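Long-range contacts in KLLA0C04147p (Kluyveromyces lactis, PDB 5WVR), which probably binds sterols and moves them between membranes, its cholesterol-filled oxysterol-binding domain being the part of the longer protein present here: residues S177-H182 with N207-G212; V114-K119 with F328-F333; Y201-P206 with V226-H231. All blocks are in the same frame, centred on the assembly; numbering follows the deposited sequence.

Contact 1 of 3, residues S177-H182 with N207-G212; sequences SFDFKH and NNQVVG. With CLR (cholesterol), chain B; SO4 (sulfate ion), chain C.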
loop_
_atom_site.group_PDB
_atom_site.type_symbol
_atom_site.label_atom_id
_atom_site.label_comp_id
_atom_site.label_asym_id
_atom_site.label_seq_id
_atom_site.Cartn_x
_atom_site.Cartn_y
_atom_site.Cartn_z
ATOM N N SER A 177 -12.125 -15.773 -13.353
ATOM C CA SER A 177 -11.564 -15.067 -12.226
ATOM C C SER A 177 -11.122 -13.677 -12.666
ATOM O O SER A 177 -10.944 -13.402 -13.855
ATOM C CB SER A 177 -10.380 -15.857 -11.642
ATOM O OG SER A 177 -9.250 -15.657 -12.458
ATOM N N PHE A 178 -10.953 -12.796 -11.693
ATOM C CA PHE A 178 -10.447 -11.444 -11.921
ATOM C C PHE A 178 -9.021 -11.411 -11.386
ATOM O O PHE A 178 -8.819 -11.593 -10.189
ATOM C CB PHE A 178 -11.337 -10.416 -11.222
ATOM C CG PHE A 178 -11.528 -9.142 -12.002
ATOM C CD1 PHE A 178 -10.473 -8.575 -12.689
ATOM C CD2 PHE A 178 -12.766 -8.521 -12.048
ATOM C CE1 PHE A 178 -10.654 -7.413 -13.406
ATOM C CE2 PHE A 178 -12.953 -7.358 -12.764
ATOM C CZ PHE A 178 -11.892 -6.806 -13.448
ATOM N N ASP A 179 -8.035 -11.198 -12.263
ATOM C CA ASP A 179 -6.623 -11.276 -11.895
ATOM C C ASP A 179 -6.000 -9.885 -11.870
ATOM O O ASP A 179 -6.291 -9.062 -12.749
ATOM C CB ASP A 179 -5.857 -12.156 -12.889
ATOM C CG ASP A 179 -4.549 -12.719 -12.308
ATOM O OD1 ASP A 179 -4.552 -13.230 -11.164
ATOM O OD2 ASP A 179 -3.513 -12.662 -13.003
ATOM N N PHE A 180 -5.122 -9.635 -10.883
ATOM C CA PHE A 180 -4.426 -8.348 -10.714
ATOM C C PHE A 180 -2.932 -8.602 -10.509
ATOM O O PHE A 180 -2.537 -9.295 -9.562
ATOM C CB PHE A 180 -5.009 -7.539 -9.529
ATOM C CG PHE A 180 -6.502 -7.307 -9.627
ATOM C CD1 PHE A 180 -7.398 -8.305 -9.301
ATOM C CD2 PHE A 180 -7.006 -6.083 -10.059
ATOM C CE1 PHE A 180 -8.763 -8.091 -9.425
ATOM C CE2 PHE A 180 -8.359 -5.864 -10.182
ATOM C CZ PHE A 180 -9.243 -6.855 -9.868
ATOM N N LYS A 181 -2.102 -8.075 -11.409
ATOM C CA LYS A 181 -0.650 -8.181 -11.293
ATOM C C LYS A 181 -0.048 -6.815 -10.976
ATOM O O LYS A 181 -0.498 -5.784 -11.493
ATOM C CB LYS A 181 -0.022 -8.753 -12.578
ATOM C CG LYS A 181 -0.586 -10.138 -12.969
ATOM C CD LYS A 181 -0.012 -10.657 -14.273
ATOM C CE LYS A 181 0.134 -12.191 -14.234
ATOM N NZ LYS A 181 -1.179 -12.896 -14.110
ATOM N N HIS A 182 0.972 -6.807 -10.119
ATOM C CA HIS A 182 1.582 -5.569 -9.648
ATOM C C HIS A 182 2.954 -5.455 -10.298
ATOM O O HIS A 182 3.888 -6.181 -9.947
ATOM C CB HIS A 182 1.618 -5.533 -8.121
ATOM C CG HIS A 182 0.250 -5.579 -7.508
ATOM N ND1 HIS A 182 -0.310 -4.514 -6.836
ATOM C CD2 HIS A 182 -0.691 -6.553 -7.510
ATOM C CE1 HIS A 182 -1.525 -4.838 -6.430
ATOM N NE2 HIS A 182 -1.787 -6.065 -6.843
ATOM N N ASN A 207 0.489 -11.363 -6.636
ATOM C CA ASN A 207 -0.724 -11.133 -7.387
ATOM C C ASN A 207 -1.950 -11.266 -6.486
ATOM O O ASN A 207 -1.915 -11.916 -5.436
ATOM C CB ASN A 207 -0.811 -12.132 -8.528
ATOM C CG ASN A 207 0.366 -12.057 -9.436
ATOM O OD1 ASN A 207 1.125 -13.018 -9.544
ATOM N ND2 ASN A 207 0.591 -10.904 -10.017
ATOM N N ASN A 208 -3.042 -10.620 -6.908
ATOM C CA ASN A 208 -4.352 -10.824 -6.300
ATOM C C ASN A 208 -5.300 -11.388 -7.348
ATOM O O ASN A 208 -5.097 -11.221 -8.548
ATOM C CB ASN A 208 -4.933 -9.519 -5.751
ATOM C CG ASN A 208 -3.856 -8.527 -5.414
ATOM O OD1 ASN A 208 -3.721 -7.511 -6.087
ATOM N ND2 ASN A 208 -3.078 -8.810 -4.367
ATOM N N GLN A 209 -6.334 -12.075 -6.887
ATOM C CA GLN A 209 -7.397 -12.477 -7.790
ATOM C C GLN A 209 -8.694 -12.514 -7.009
ATOM O O GLN A 209 -8.702 -12.762 -5.800
ATOM C CB GLN A 209 -7.127 -13.830 -8.479
ATOM C CG GLN A 209 -6.889 -15.036 -7.563
ATOM C CD GLN A 209 -6.721 -16.333 -8.347
ATOM O OE1 GLN A 209 -6.986 -16.377 -9.539
ATOM N NE2 GLN A 209 -6.280 -17.392 -7.676
ATOM N N VAL A 210 -9.782 -12.193 -7.697
ATOM C CA VAL A 210 -11.116 -12.459 -7.186
ATOM C C VAL A 210 -11.548 -13.787 -7.776
ATOM O O VAL A 210 -11.532 -13.951 -8.996
ATOM C CB VAL A 210 -12.096 -11.346 -7.563
ATOM C CG1 VAL A 210 -13.439 -11.643 -6.962
ATOM C CG2 VAL A 210 -11.572 -10.004 -7.096
ATOM N N VAL A 211 -11.878 -14.748 -6.913
ATOM C CA VAL A 211 -12.373 -16.053 -7.311
ATOM C C VAL A 211 -13.695 -16.296 -6.596
ATOM O O VAL A 211 -14.185 -15.447 -5.851
ATOM C CB VAL A 211 -11.378 -17.188 -6.991
ATOM C CG1 VAL A 211 -10.098 -17.030 -7.789
ATOM C CG2 VAL A 211 -11.105 -17.205 -5.514
ATOM N N GLY A 212 -14.246 -17.490 -6.797
ATOM C CA GLY A 212 -15.576 -17.786 -6.324
ATOM C C GLY A 212 -16.665 -17.020 -7.037
ATOM O O GLY A 212 -17.805 -17.009 -6.565
HETATM C C1 CLR B . -3.384 -5.217 -2.555
HETATM C C2 CLR B . -2.140 -4.700 -1.824
HETATM C C3 CLR B . -1.277 -3.849 -2.758
HETATM C C4 CLR B . -2.086 -2.642 -3.238
HETATM C C5 CLR B . -3.412 -3.095 -3.853
HETATM C C6 CLR B . -3.789 -2.598 -5.096
HETATM C C7 CLR B . -4.939 -2.932 -5.802
HETATM C C8 CLR B . -5.982 -3.652 -4.940
HETATM C C9 CLR B . -5.334 -4.719 -4.046
HETATM C C10 CLR B . -4.288 -4.107 -3.104
HETATM C C11 CLR B . -6.391 -5.550 -3.306
HETATM C C12 CLR B . -7.470 -6.121 -4.238
HETATM C C13 CLR B . -8.132 -5.003 -5.047
HETATM C C14 CLR B . -7.023 -4.315 -5.845
HETATM C C15 CLR B . -7.824 -3.386 -6.756
HETATM C C16 CLR B . -8.878 -4.364 -7.286
HETATM C C17 CLR B . -8.973 -5.478 -6.237
HETATM C C18 CLR B . -8.893 -4.021 -4.146
HETATM C C19 CLR B . -4.969 -3.365 -1.948
HETATM C C20 CLR B . -10.427 -5.861 -5.929
HETATM C C21 CLR B . -10.470 -7.078 -5.003
HETATM C C22 CLR B . -11.179 -6.165 -7.230
HETATM C C23 CLR B . -12.677 -5.859 -7.149
HETATM C C24 CLR B . -13.334 -5.816 -8.533
HETATM C C25 CLR B . -14.833 -5.501 -8.477
HETATM C C26 CLR B . -15.622 -6.645 -7.837
HETATM C C27 CLR B . -15.395 -5.179 -9.863
HETATM O O1 CLR B . -0.113 -3.396 -2.061
HETATM S S SO4 C . -14.649 -20.466 -8.953
HETATM O O1 SO4 C . -15.956 -19.915 -8.628
HETATM O O2 SO4 C . -13.617 -19.822 -8.125
HETATM O O3 SO4 C . -14.661 -21.908 -8.700
HETATM O O4 SO4 C . -14.383 -20.265 -10.376
HETATM O O HOH W 1 -6.008 -15.339 -11.980
#

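Contact 2 of 3, residues V114-K119 with F328-F333; sequences VKRVAK and FNLTKF. With CLR (cholesterol), chain B.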
loop_
_atom_site.group_PDB
_atom_site.type_symbol
_atom_site.label_atom_id
_atom_site.label_comp_id
_atom_site.label_asym_id
_atom_site.label_seq_id
_atom_site.Cartn_x
_atom_site.Cartn_y
_atom_site.Cartn_z
ATOM N N VAL A 114 -9.159 -8.952 2.677
ATOM C CA VAL A 114 -10.263 -9.899 2.812
ATOM C C VAL A 114 -11.589 -9.168 2.975
ATOM O O VAL A 114 -11.674 -8.141 3.658
ATOM C CB VAL A 114 -10.017 -10.807 4.028
ATOM C CG1 VAL A 114 -11.103 -11.866 4.121
ATOM C CG2 VAL A 114 -8.638 -11.430 3.954
ATOM N N LYS A 115 -12.635 -9.725 2.428
ATOM C CA LYS A 115 -13.965 -9.175 2.559
ATOM C C LYS A 115 -14.244 -7.852 1.912
ATOM O O LYS A 115 -15.251 -7.307 2.094
ATOM C CB LYS A 115 -14.413 -9.144 4.008
ATOM C CG LYS A 115 -14.724 -10.495 4.556
ATOM C CD LYS A 115 -14.589 -10.468 6.052
ATOM C CE LYS A 115 -15.755 -9.754 6.716
ATOM N NZ LYS A 115 -15.412 -8.996 7.943
ATOM N N ARG A 116 -13.318 -7.347 1.151
ATOM C CA ARG A 116 -13.545 -6.113 0.394
ATOM C C ARG A 116 -13.466 -6.422 -1.103
ATOM O O ARG A 116 -12.522 -6.048 -1.796
ATOM C CB ARG A 116 -12.557 -5.052 0.820
ATOM C CG ARG A 116 -12.850 -4.503 2.222
ATOM C CD ARG A 116 -11.607 -3.987 2.821
ATOM N NE ARG A 116 -11.233 -2.672 2.325
ATOM C CZ ARG A 116 -10.166 -2.014 2.763
ATOM N NH1 ARG A 116 -9.369 -2.565 3.678
ATOM N NH2 ARG A 116 -9.891 -0.810 2.296
ATOM N N VAL A 117 -14.480 -7.107 -1.607
ATOM C CA VAL A 117 -14.579 -7.382 -3.048
ATOM C C VAL A 117 -15.303 -6.180 -3.650
ATOM O O VAL A 117 -16.517 -6.173 -3.856
ATOM C CB VAL A 117 -15.292 -8.700 -3.328
ATOM C CG1 VAL A 117 -15.185 -9.082 -4.819
ATOM C CG2 VAL A 117 -14.726 -9.795 -2.412
ATOM N N ALA A 118 -14.539 -5.119 -3.910
ATOM C CA ALA A 118 -15.129 -3.885 -4.405
ATOM C C ALA A 118 -14.034 -3.109 -5.106
ATOM O O ALA A 118 -12.852 -3.303 -4.827
ATOM C CB ALA A 118 -15.751 -3.056 -3.280
ATOM N N LYS A 119 -14.435 -2.258 -6.034
ATOM C CA LYS A 119 -13.485 -1.483 -6.823
ATOM C C LYS A 119 -13.158 -0.191 -6.078
ATOM O O LYS A 119 -14.085 0.545 -5.717
ATOM C CB LYS A 119 -14.078 -1.179 -8.195
ATOM C CG LYS A 119 -13.256 -0.253 -9.074
ATOM C CD LYS A 119 -14.023 0.043 -10.358
ATOM C CE LYS A 119 -13.573 1.339 -11.022
ATOM N NZ LYS A 119 -14.392 1.625 -12.242
ATOM N N PHE A 328 -18.795 -0.955 4.337
ATOM C CA PHE A 328 -17.835 -1.318 3.292
ATOM C C PHE A 328 -16.731 -2.226 3.826
ATOM O O PHE A 328 -15.695 -2.377 3.182
ATOM C CB PHE A 328 -17.210 -0.075 2.628
ATOM C CG PHE A 328 -18.199 1.050 2.330
ATOM C CD1 PHE A 328 -18.930 1.056 1.166
ATOM C CD2 PHE A 328 -18.351 2.116 3.204
ATOM C CE1 PHE A 328 -19.811 2.096 0.881
ATOM C CE2 PHE A 328 -19.234 3.145 2.935
ATOM C CZ PHE A 328 -19.962 3.140 1.772
ATOM N N ASN A 329 -16.944 -2.818 5.005
ATOM C CA ASN A 329 -15.994 -3.730 5.663
ATOM C C ASN A 329 -14.595 -3.135 5.785
ATOM O O ASN A 329 -13.602 -3.851 5.698
ATOM C CB ASN A 329 -15.906 -5.074 4.941
ATOM C CG ASN A 329 -17.212 -5.812 4.924
ATOM O OD1 ASN A 329 -18.100 -5.535 5.722
ATOM N ND2 ASN A 329 -17.342 -6.765 4.005
ATOM N N LEU A 330 -14.498 -1.825 6.005
ATOM C CA LEU A 330 -13.176 -1.224 6.162
ATOM C C LEU A 330 -12.505 -1.741 7.435
ATOM O O LEU A 330 -13.171 -2.104 8.404
ATOM C CB LEU A 330 -13.274 0.307 6.203
ATOM C CG LEU A 330 -13.882 1.020 4.989
ATOM C CD1 LEU A 330 -13.811 2.529 5.190
ATOM C CD2 LEU A 330 -13.109 0.660 3.751
ATOM N N THR A 331 -11.173 -1.812 7.413
ATOM C CA THR A 331 -10.398 -2.022 8.635
ATOM C C THR A 331 -10.366 -0.724 9.443
ATOM O O THR A 331 -10.767 0.342 8.958
ATOM C CB THR A 331 -8.969 -2.458 8.310
ATOM O OG1 THR A 331 -8.292 -1.398 7.632
ATOM C CG2 THR A 331 -8.973 -3.670 7.408
ATOM N N LYS A 332 -9.907 -0.821 10.695
ATOM C CA LYS A 332 -9.747 0.378 11.519
ATOM C C LYS A 332 -8.708 1.317 10.926
ATOM O O LYS A 332 -8.869 2.541 10.971
ATOM C CB LYS A 332 -9.324 0.019 12.943
ATOM C CG LYS A 332 -10.415 -0.419 13.886
ATOM C CD LYS A 332 -9.959 -0.157 15.332
ATOM C CE LYS A 332 -9.578 -1.430 16.068
ATOM N NZ LYS A 332 -8.387 -2.141 15.494
ATOM N N PHE A 333 -7.609 0.765 10.406
ATOM C CA PHE A 333 -6.599 1.617 9.796
ATOM C C PHE A 333 -7.170 2.348 8.582
ATOM O O PHE A 333 -6.873 3.526 8.354
ATOM C CB PHE A 333 -5.366 0.785 9.422
ATOM C CG PHE A 333 -4.232 1.606 8.892
ATOM C CD1 PHE A 333 -3.378 2.265 9.758
ATOM C CD2 PHE A 333 -4.028 1.737 7.528
ATOM C CE1 PHE A 333 -2.333 3.033 9.276
ATOM C CE2 PHE A 333 -2.986 2.511 7.048
ATOM C CZ PHE A 333 -2.141 3.155 7.925
HETATM C C1 CLR B . -3.384 -5.217 -2.555
HETATM C C2 CLR B . -2.140 -4.700 -1.824
HETATM C C3 CLR B . -1.277 -3.849 -2.758
HETATM C C4 CLR B . -2.086 -2.642 -3.238
HETATM C C5 CLR B . -3.412 -3.095 -3.853
HETATM C C6 CLR B . -3.789 -2.598 -5.096
HETATM C C7 CLR B . -4.939 -2.932 -5.802
HETATM C C8 CLR B . -5.982 -3.652 -4.940
HETATM C C9 CLR B . -5.334 -4.719 -4.046
HETATM C C10 CLR B . -4.288 -4.107 -3.104
HETATM C C11 CLR B . -6.391 -5.550 -3.306
HETATM C C12 CLR B . -7.470 -6.121 -4.238
HETATM C C13 CLR B . -8.132 -5.003 -5.047
HETATM C C14 CLR B . -7.023 -4.315 -5.845
HETATM C C15 CLR B . -7.824 -3.386 -6.756
HETATM C C16 CLR B . -8.878 -4.364 -7.286
HETATM C C17 CLR B . -8.973 -5.478 -6.237
HETATM C C18 CLR B . -8.893 -4.021 -4.146
HETATM C C19 CLR B . -4.969 -3.365 -1.948
HETATM C C20 CLR B . -10.427 -5.861 -5.929
HETATM C C21 CLR B . -10.470 -7.078 -5.003
HETATM C C22 CLR B . -11.179 -6.165 -7.230
HETATM C C23 CLR B . -12.677 -5.859 -7.149
HETATM C C24 CLR B . -13.334 -5.816 -8.533
HETATM C C25 CLR B . -14.833 -5.501 -8.477
HETATM C C26 CLR B . -15.622 -6.645 -7.837
HETATM C C27 CLR B . -15.395 -5.179 -9.863
HETATM O O1 CLR B . -0.113 -3.396 -2.061
#

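Contact 3 of 3, residues Y201-P206 with V226-H231; sequences YTYKKP and VKIVNH. With CLR (cholesterol), chain B.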
loop_
_atom_site.group_PDB
_atom_site.type_symbol
_atom_site.label_atom_id
_atom_site.label_comp_id
_atom_site.label_asym_id
_atom_site.label_seq_id
_atom_site.Cartn_x
_atom_site.Cartn_y
_atom_site.Cartn_z
ATOM N N TYR A 201 16.413 -2.799 0.350
ATOM C CA TYR A 201 15.681 -3.993 -0.055
ATOM C C TYR A 201 14.755 -3.661 -1.216
ATOM O O TYR A 201 14.104 -2.614 -1.224
ATOM C CB TYR A 201 14.830 -4.536 1.088
ATOM C CG TYR A 201 15.588 -4.875 2.341
ATOM C CD1 TYR A 201 15.794 -3.918 3.342
ATOM C CD2 TYR A 201 16.089 -6.156 2.535
ATOM C CE1 TYR A 201 16.481 -4.228 4.509
ATOM C CE2 TYR A 201 16.782 -6.485 3.690
ATOM C CZ TYR A 201 16.976 -5.523 4.678
ATOM O OH TYR A 201 17.666 -5.885 5.814
ATOM N N THR A 202 14.669 -4.556 -2.186
ATOM C CA THR A 202 13.672 -4.426 -3.229
ATOM C C THR A 202 12.920 -5.741 -3.390
ATOM O O THR A 202 13.455 -6.823 -3.108
ATOM C CB THR A 202 14.299 -3.986 -4.575
ATOM O OG1 THR A 202 15.266 -4.943 -5.005
ATOM C CG2 THR A 202 14.970 -2.642 -4.427
ATOM N N TYR A 203 11.660 -5.623 -3.831
ATOM C CA TYR A 203 10.779 -6.750 -4.096
ATOM C C TYR A 203 9.630 -6.250 -4.953
ATOM O O TYR A 203 9.435 -5.043 -5.132
ATOM C CB TYR A 203 10.244 -7.382 -2.807
ATOM C CG TYR A 203 9.279 -6.484 -2.053
ATOM C CD1 TYR A 203 9.747 -5.478 -1.216
ATOM C CD2 TYR A 203 7.894 -6.637 -2.191
ATOM C CE1 TYR A 203 8.863 -4.644 -0.543
ATOM C CE2 TYR A 203 7.001 -5.811 -1.517
ATOM C CZ TYR A 203 7.500 -4.822 -0.693
ATOM O OH TYR A 203 6.644 -4.006 -0.015
ATOM N N LYS A 204 8.896 -7.206 -5.505
ATOM C CA LYS A 204 7.627 -6.946 -6.151
ATOM C C LYS A 204 6.524 -7.643 -5.370
ATOM O O LYS A 204 6.756 -8.650 -4.696
ATOM C CB LYS A 204 7.606 -7.396 -7.620
ATOM C CG LYS A 204 8.508 -6.563 -8.506
ATOM C CD LYS A 204 8.132 -6.692 -9.966
ATOM C CE LYS A 204 9.105 -5.908 -10.839
ATOM N NZ LYS A 204 8.772 -6.018 -12.289
ATOM N N LYS A 205 5.310 -7.068 -5.428
ATOM C CA LYS A 205 4.189 -7.558 -4.654
ATOM C C LYS A 205 3.618 -8.800 -5.328
ATOM O O LYS A 205 3.794 -9.007 -6.535
ATOM C CB LYS A 205 3.143 -6.447 -4.530
ATOM C CG LYS A 205 3.655 -5.264 -3.729
ATOM C CD LYS A 205 2.592 -4.157 -3.630
ATOM C CE LYS A 205 2.981 -3.168 -2.544
ATOM N NZ LYS A 205 2.164 -1.929 -2.622
ATOM N N PRO A 206 2.957 -9.657 -4.566
ATOM C CA PRO A 206 2.282 -10.810 -5.158
ATOM C C PRO A 206 1.088 -10.379 -5.981
ATOM O O PRO A 206 0.661 -9.230 -5.941
ATOM C CB PRO A 206 1.821 -11.619 -3.937
ATOM C CG PRO A 206 1.646 -10.596 -2.894
ATOM C CD PRO A 206 2.827 -9.669 -3.107
ATOM N N VAL A 226 7.399 -14.207 -4.244
ATOM C CA VAL A 226 7.976 -12.906 -3.958
ATOM C C VAL A 226 9.445 -13.115 -3.620
ATOM O O VAL A 226 9.786 -14.054 -2.900
ATOM C CB VAL A 226 7.233 -12.209 -2.805
ATOM C CG1 VAL A 226 7.884 -10.880 -2.531
ATOM C CG2 VAL A 226 5.769 -12.052 -3.152
ATOM N N LYS A 227 10.309 -12.253 -4.157
ATOM C CA LYS A 227 11.737 -12.279 -3.876
ATOM C C LYS A 227 12.149 -10.913 -3.354
ATOM O O LYS A 227 11.975 -9.904 -4.049
ATOM C CB LYS A 227 12.540 -12.634 -5.125
ATOM C CG LYS A 227 13.875 -13.325 -4.816
ATOM C CD LYS A 227 14.954 -12.942 -5.815
ATOM C CE LYS A 227 16.301 -13.461 -5.391
ATOM N NZ LYS A 227 17.132 -13.847 -6.573
ATOM N N ILE A 228 12.682 -10.881 -2.132
ATOM C CA ILE A 228 13.271 -9.685 -1.540
ATOM C C ILE A 228 14.783 -9.884 -1.519
ATOM O O ILE A 228 15.274 -10.959 -1.156
ATOM C CB ILE A 228 12.715 -9.418 -0.129
ATOM C CG1 ILE A 228 11.192 -9.574 -0.135
ATOM C CG2 ILE A 228 13.135 -8.024 0.388
ATOM C CD1 ILE A 228 10.608 -9.588 1.232
ATOM N N VAL A 229 15.522 -8.863 -1.940
ATOM C CA VAL A 229 16.977 -8.910 -1.957
ATOM C C VAL A 229 17.495 -7.678 -1.224
ATOM O O VAL A 229 16.992 -6.563 -1.437
ATOM C CB VAL A 229 17.521 -8.981 -3.398
ATOM C CG1 VAL A 229 17.118 -10.295 -4.065
ATOM C CG2 VAL A 229 16.973 -7.850 -4.208
ATOM N N ASN A 230 18.486 -7.884 -0.346
ATOM C CA ASN A 230 19.170 -6.784 0.331
ATOM C C ASN A 230 20.368 -6.424 -0.529
ATOM O O ASN A 230 21.372 -7.122 -0.526
ATOM C CB ASN A 230 19.591 -7.176 1.749
ATOM C CG ASN A 230 20.294 -6.044 2.488
ATOM O OD1 ASN A 230 21.103 -5.309 1.921
ATOM N ND2 ASN A 230 19.992 -5.905 3.761
ATOM N N HIS A 231 20.273 -5.322 -1.259
ATOM C CA HIS A 231 21.348 -4.949 -2.167
ATOM C C HIS A 231 22.668 -4.635 -1.459
ATOM O O HIS A 231 23.696 -4.514 -2.135
ATOM C CB HIS A 231 20.893 -3.765 -3.018
ATOM C CG HIS A 231 19.758 -4.096 -3.933
ATOM N ND1 HIS A 231 19.948 -4.525 -5.229
ATOM C CD2 HIS A 231 18.418 -4.079 -3.737
ATOM C CE1 HIS A 231 18.776 -4.752 -5.795
ATOM N NE2 HIS A 231 17.830 -4.495 -4.908
HETATM C C1 CLR B . -3.384 -5.217 -2.555
HETATM C C2 CLR B . -2.140 -4.700 -1.824
HETATM C C3 CLR B . -1.277 -3.849 -2.758
HETATM C C4 CLR B . -2.086 -2.642 -3.238
HETATM C C5 CLR B . -3.412 -3.095 -3.853
HETATM C C6 CLR B . -3.789 -2.598 -5.096
HETATM C C7 CLR B . -4.939 -2.932 -5.802
HETATM C C8 CLR B . -5.982 -3.652 -4.940
HETATM C C9 CLR B . -5.334 -4.719 -4.046
HETATM C C10 CLR B . -4.288 -4.107 -3.104
HETATM C C11 CLR B . -6.391 -5.550 -3.306
HETATM C C12 CLR B . -7.470 -6.121 -4.238
HETATM C C13 CLR B . -8.132 -5.003 -5.047
HETATM C C14 CLR B . -7.023 -4.315 -5.845
HETATM C C15 CLR B . -7.824 -3.386 -6.756
HETATM C C16 CLR B . -8.878 -4.364 -7.286
HETATM C C17 CLR B . -8.973 -5.478 -6.237
HETATM C C18 CLR B . -8.893 -4.021 -4.146
HETATM C C19 CLR B . -4.969 -3.365 -1.948
HETATM C C20 CLR B . -10.427 -5.861 -5.929
HETATM C C21 CLR B . -10.470 -7.078 -5.003
HETATM C C22 CLR B . -11.179 -6.165 -7.230
HETATM C C23 CLR B . -12.677 -5.859 -7.149
HETATM C C24 CLR B . -13.334 -5.816 -8.533
HETATM C C25 CLR B . -14.833 -5.501 -8.477
HETATM C C26 CLR B . -15.622 -6.645 -7.837
HETATM C C27 CLR B . -15.395 -5.179 -9.863
HETATM O O1 CLR B . -0.113 -3.396 -2.061
HETATM O O HOH W 2 9.393 -10.068 -5.705
#

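Contact 1 of 3, residues S177-H182 with N207-G212
Phe-180 and Asn-208 face each other as a hydrogen-bonded pair of two antiparallel strands, 178-182 and 207-211, whose axes run 4.6 Å apart. The Phe-180 side chain passes from the partner strand to the ligand. Its CB sits 3.7 Å from Asn-208 OD1. CG lies anti to the carbonyl carbon (chi1 -55°), which brings CD1 in beside Asn-208 O at the ring edge. CE1 then meets Val-210 CG2 obliquely, at 4.1 Å. Farther out, CZ and CE2 reach the sterol: cholesterol C16 and C17 lie over one ring face, toward its rim, with CE2 3.3 Å from C16. Asn-208 turns its amide almost upright to the imidazole of His-182 (planes 84° apart). His-182 NE2 donates to its OD1 over a short 2.5 Å, with the oxygen close to the ring plane, while Asn-208 ND2 goes to Asn-222; both amide ends of this buried residue are thus paired. At another point of the same imidazole edge comes cholesterol C6. The sheet face bearing Asp-179 and Gln-209 is polar instead. A water donates to Gln-209 OE1 at 2.8 Å and weakly to Asp-179 OD1, which also bonds Tyr-223, and Gln-209 NE2 turns to Asp-221. Lys-181 NZ folds back to Asp-179 OD2 in a 2.6 Å salt bridge. The ligand-facing side holds Phe-178, Phe-180 and Val-210 with the Asn-208/His-182 polar pair set among them. Strands 178-190 and 199-211 form a beta hairpin that lines the bound cholesterol, consistent with the curved antiparallel sheet of oxysterol-binding domains.

Contact 2 of 3, residues V114-K119 with F328-F333
The Arg-116 guanidinium carries Leu-330 CD2 over one face, 3.8 Å from NH2, and Thr-331 CG2 stands obliquely off NH1. The other flat group, the Asn-329 amide, meets Lys-115 O in its own plane: ND2 donates at 2.9 Å in an almost straight bond (176°). In this sterol-binding domain the pair joins two irregular stretches, the loop between helix 95-108 and strand 119-121, which holds an inverse gamma turn centred on Val-117, and the turn leading into helix 332-335, N-capped by Thr-331. The Arg-116 side chain runs past 328-331 and ends among carboxylates from elsewhere in the chain. CG and CD pass Asn-329 O, CD at 3.5 Å, and a bend at chi3 (79°) swings the guanidinium under Leu-330. There NH2 forms salt bridges with Glu-78 and Glu-68, and NH1 bonds Ser-112 O. This buried cation is therefore pinned by two carboxylates and a carbonyl, which probably offsets the nearby like charge of Arg-75. Arg-323 adds a further tie, bonding both Val-114 O and Asn-329 O and so clasping the two stretches from outside the contact. On the ligand side of the loop, Val-117 CG1 lies 3.9 Å from cholesterol C26, a tail methyl, and Ala-118 O comes within 3.5 Å of C23, farther back along the same tail.

Contact 3 of 3, residues Y201-P206 with V226-H231
Thr-202 and Val-229 exchange both backbone hydrogen bonds of the contact, Thr-202 N to Val-229 O at 3.2 Å and Val-229 N to Thr-202 O at 3.1 Å. The carbonyls are also approached by CA-H groups, those of Tyr-201 and Ile-228. Beyond Tyr-203 the direct ladder gives way to a water that accepts from Lys-204 N and Lys-227 N.

Among the polar side chains, Thr-202 OG1 shares a 2.6 Å hydrogen bond with His-231 NE2, near the imidazole plane; its chi1 of 60° sets the hydroxyl between the backbone N and the carbonyl carbon, within range of that edge. Asn-230 crosses the Tyr-201 ring obliquely, planes 69° apart, its CB 3.5 Å from Tyr-201 CE2. Its OD1 accepts from Asn-232 N and its ND2 bonds Glu-199, as Tyr-201 OH does weakly.

Strands 199-211 and 219-230 form a hairpin of the antiparallel sheet of the oxysterol-binding domain, packed by helix 95-108. Apolar contacts fill the face toward that helix: Ile-228 CG1 runs alongside Tyr-203, 3.6 Å from CB, while Ile-228 CG2 touches Tyr-201 CB. A serine in place of Tyr-201 would probably open a gap beside Asn-230 and Ile-228 CG2 and leave Glu-199 without the weak bond from the phenol hydroxyl. Val-226 CG2 rests 3.8 Å from Pro-206 CD.

Among charged groups, Lys-205, its chain extended, donates NZ to the cholesterol hydroxyl O1 at 2.8 Å; the same ammonium pairs with Asp-79, and Lys-205 also makes a cation-pi contact with Trp-186.

All three contacts touch the same cholesterol, contact 3 through Lys-205 only. Contact 1 runs along the sterol from the rings at C6 to the tail, contact 2 flanks the tail from C21 to C26, and contact 3 reaches the hydroxyl end. Contacts 1 and 2, with centres 16 Å apart, meet where Val-210 CG1 packs on Val-117 CG1 at 3.8 Å. Contacts 1 and 3 share strand 199-211 and touch where His-182 CD2 lies 3.4 Å from Pro-206 O; their centres are 20 Å apart. Contacts 2 and 3 do not touch: their nearest atoms are about 12 Å apart. Along the chain, 114-119 with 328-333 encloses both hairpin contacts.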